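Local coordinates for farnesyl pyrophosphate synthetase (Staphylococcus aureus, PDB 5H9D), which probably synthesises heptaprenyl diphosphate as a magnesium-dependent prenyltransferase of the FPP/GGPP synthase family, at residues S52-D57 and S296-G301. Numbering follows the deposited sequence.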
ATOM      1  N   SER A  52     -11.510   9.200 -16.941  1.00 66.88           N
ATOM      2  CA  SER A  52     -12.306   8.349 -17.798  1.00 67.79           C
ATOM      3  C   SER A  52     -13.224   9.073 -18.760  1.00 69.05           C
ATOM      4  O   SER A  52     -13.741   8.443 -19.662  1.00 71.83           O
ATOM      5  CB  SER A  52     -13.123   7.364 -16.968  1.00 66.22           C
ATOM      6  OG  SER A  52     -14.231   8.004 -16.377  1.00 66.61           O
ATOM      7  N   GLN A  53     -13.427  10.377 -18.590  1.00 70.64           N
ATOM      8  CA  GLN A  53     -14.310  11.144 -19.489  1.00 72.32           C
ATOM      9  C   GLN A  53     -13.785  11.349 -20.937  1.00 73.23           C
ATOM     10  O   GLN A  53     -14.524  11.814 -21.810  1.00 73.29           O
ATOM     11  CB  GLN A  53     -14.620  12.524 -18.889  1.00 71.85           C
ATOM     12  CG  GLN A  53     -15.036  12.505 -17.429  1.00 71.60           C
ATOM     13  CD  GLN A  53     -16.304  11.734 -17.180  1.00 70.88           C
ATOM     14  OE1 GLN A  53     -17.357  12.039 -17.746  1.00 73.75           O
ATOM     15  NE2 GLN A  53     -16.222  10.736 -16.324  1.00 69.82           N
ATOM     16  N   PHE A  54     -12.521  11.012 -21.192  1.00 73.15           N
ATOM     17  CA  PHE A  54     -11.957  11.177 -22.535  1.00 73.64           C
ATOM     18  C   PHE A  54     -11.890   9.817 -23.251  1.00 74.82           C
ATOM     19  O   PHE A  54     -11.066   9.583 -24.151  1.00 75.28           O
ATOM     20  CB  PHE A  54     -10.571  11.834 -22.421  1.00 70.76           C
ATOM     21  CG  PHE A  54     -10.588  13.090 -21.597  1.00 68.68           C
ATOM     22  CD1 PHE A  54     -10.917  14.299 -22.162  1.00 67.28           C
ATOM     23  CD2 PHE A  54     -10.385  13.040 -20.227  1.00 67.37           C
ATOM     24  CE1 PHE A  54     -11.051  15.440 -21.371  1.00 67.29           C
ATOM     25  CE2 PHE A  54     -10.519  14.173 -19.438  1.00 65.00           C
ATOM     26  CZ  PHE A  54     -10.852  15.372 -20.012  1.00 65.34           C
ATOM     27  N   GLY A  55     -12.786   8.929 -22.846  1.00 74.90           N
ATOM     28  CA  GLY A  55     -12.822   7.610 -23.430  1.00 75.58           C
ATOM     29  C   GLY A  55     -14.049   7.477 -24.288  1.00 76.41           C
ATOM     30  O   GLY A  55     -14.393   8.382 -25.049  1.00 77.09           O
ATOM     31  N   LYS A  56     -14.732   6.353 -24.179  1.00 76.66           N
ATOM     32  CA  LYS A  56     -15.898   6.212 -24.992  1.00 76.92           C
ATOM     33  C   LYS A  56     -17.154   5.921 -24.207  1.00 77.93           C
ATOM     34  O   LYS A  56     -18.052   5.264 -24.711  1.00 77.85           O
ATOM     35  CB  LYS A  56     -15.660   5.152 -26.075  1.00 76.91           C
ATOM     36  CG  LYS A  56     -15.692   3.709 -25.630  1.00 75.04           C
ATOM     37  CD  LYS A  56     -15.818   2.794 -26.847  1.00 72.35           C
ATOM     38  CE  LYS A  56     -14.499   2.617 -27.603  1.00 72.69           C
ATOM     39  NZ  LYS A  56     -13.887   3.862 -28.134  1.00 70.21           N
ATOM     40  N   ASP A  57     -17.227   6.401 -22.969  1.00 79.48           N
ATOM     41  CA  ASP A  57     -18.440   6.192 -22.181  1.00 81.61           C
ATOM     42  C   ASP A  57     -19.060   7.583 -21.993  1.00 82.34           C
ATOM     43  O   ASP A  57     -18.392   8.510 -21.520  1.00 82.12           O
ATOM     44  CB  ASP A  57     -18.134   5.527 -20.813  1.00 82.67           C
ATOM     45  CG  ASP A  57     -17.517   4.105 -20.939  1.00 83.35           C
ATOM     46  OD1 ASP A  57     -17.804   3.378 -21.912  1.00 84.42           O
ATOM     47  OD2 ASP A  57     -16.749   3.695 -20.037  1.00 85.44           O
ATOM     48  N   SER A 296      -4.134  20.663 -22.132  1.00 66.35           N
ATOM     49  CA  SER A 296      -4.616  21.497 -23.210  1.00 66.93           C
ATOM     50  C   SER A 296      -4.695  20.699 -24.483  1.00 66.36           C
ATOM     51  O   SER A 296      -5.660  20.796 -25.217  1.00 67.36           O
ATOM     52  CB  SER A 296      -3.693  22.683 -23.357  1.00 67.71           C
ATOM     53  OG  SER A 296      -3.660  23.383 -22.125  1.00 72.19           O
ATOM     54  N   GLU A 297      -3.689  19.878 -24.725  1.00 65.60           N
ATOM     55  CA  GLU A 297      -3.681  19.051 -25.907  1.00 66.09           C
ATOM     56  C   GLU A 297      -4.810  18.006 -25.918  1.00 66.43           C
ATOM     57  O   GLU A 297      -4.831  17.115 -26.766  1.00 67.42           O
ATOM     58  CB  GLU A 297      -2.309  18.391 -26.034  1.00 67.90           C
ATOM     59  CG  GLU A 297      -1.206  19.399 -26.368  1.00 71.54           C
ATOM     60  CD  GLU A 297       0.211  18.852 -26.200  1.00 75.57           C
ATOM     61  OE1 GLU A 297       0.457  17.655 -26.514  1.00 76.07           O
ATOM     62  OE2 GLU A 297       1.090  19.642 -25.769  1.00 77.51           O
ATOM     63  N   LEU A 298      -5.752  18.113 -24.983  1.00 66.19           N
ATOM     64  CA  LEU A 298      -6.880  17.178 -24.915  1.00 66.75           C
ATOM     65  C   LEU A 298      -8.170  17.848 -25.429  1.00 68.89           C
ATOM     66  O   LEU A 298      -8.318  19.066 -25.347  1.00 69.15           O
ATOM     67  CB  LEU A 298      -7.118  16.709 -23.468  1.00 64.71           C
ATOM     68  CG  LEU A 298      -6.283  15.595 -22.805  1.00 64.28           C
ATOM     69  CD1 LEU A 298      -6.490  15.638 -21.296  1.00 60.23           C
ATOM     70  CD2 LEU A 298      -6.678  14.217 -23.360  1.00 60.67           C
ATOM     71  N   PRO A 299      -9.124  17.054 -25.951  1.00 69.37           N
ATOM     72  CA  PRO A 299     -10.399  17.574 -26.467  1.00 69.96           C
ATOM     73  C   PRO A 299     -11.193  18.483 -25.512  1.00 71.27           C
ATOM     74  O   PRO A 299     -11.392  18.162 -24.331  1.00 70.44           O
ATOM     75  CB  PRO A 299     -11.176  16.298 -26.815  1.00 69.61           C
ATOM     76  CG  PRO A 299     -10.564  15.266 -25.935  1.00 69.93           C
ATOM     77  CD  PRO A 299      -9.105  15.584 -26.010  1.00 68.80           C
ATOM     78  N   ASP A 300     -11.663  19.607 -26.048  1.00 72.43           N
ATOM     79  CA  ASP A 300     -12.445  20.583 -25.287  1.00 72.89           C
ATOM     80  C   ASP A 300     -13.787  20.027 -24.870  1.00 71.99           C
ATOM     81  O   ASP A 300     -14.423  19.282 -25.612  1.00 69.64           O
ATOM     82  CB  ASP A 300     -12.658  21.840 -26.123  1.00 74.89           C
ATOM     83  CG  ASP A 300     -11.351  22.496 -26.512  1.00 78.48           C
ATOM     84  OD1 ASP A 300     -10.797  23.249 -25.673  1.00 80.66           O
ATOM     85  OD2 ASP A 300     -10.868  22.242 -27.642  1.00 79.20           O
ATOM     86  N   GLY A 301     -14.217  20.418 -23.677  1.00 72.93           N
ATOM     87  CA  GLY A 301     -15.479  19.942 -23.137  1.00 73.72           C
ATOM     88  C   GLY A 301     -15.466  20.170 -21.640  1.00 74.57           C
ATOM     89  O   GLY A 301     -14.515  20.774 -21.138  1.00 75.89           O
TER
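With CG of Phe-54 swung opposite its own carbonyl carbon and beside the backbone N (chi1 -52°), the phenyl ring is carried across to Leu-298 and Pro-299, whose side chains leave the backbone toward the loop 52-57. The ring meets them chiefly through one ortho carbon. CD1 of Phe-54 lies 3.9 Å from CG of Pro-299, which sits at the ring edge near its plane, so the proline is not stacked on the aromatic face. The same CD1 is 4.4 Å from CD2 of Leu-298, a looser apolar approach that comes in obliquely. One further neighbour is polar: CE1 of Phe-54 is 4.0 Å from the carbonyl O of Pro-299. The buried surface totals 133 Å², and the contact across the segments is purely one of van der Waals packing. Its two halves differ in setting, since Leu-298 is buried, also touching Leu-194, Ile-197 and Leu-307, whereas Pro-299 is exposed. Phe-54 itself reaches Leu-194 of helix 188-215 as well as Pro-303 and Lys-304 of helix 302-315. On the backbone side, the aromatic is the third residue of a type I turn from Ser-52 to Gly-55, between helices 43-51 and 62-85, while Leu-298 and Pro-299 lie between helices 276-296 and 302-315. Two interhelical loops thus pack together, their contact centred about 24 Å from the chain centre, at the periphery of the mostly helical fold of trans-prenyl diphosphate synthases.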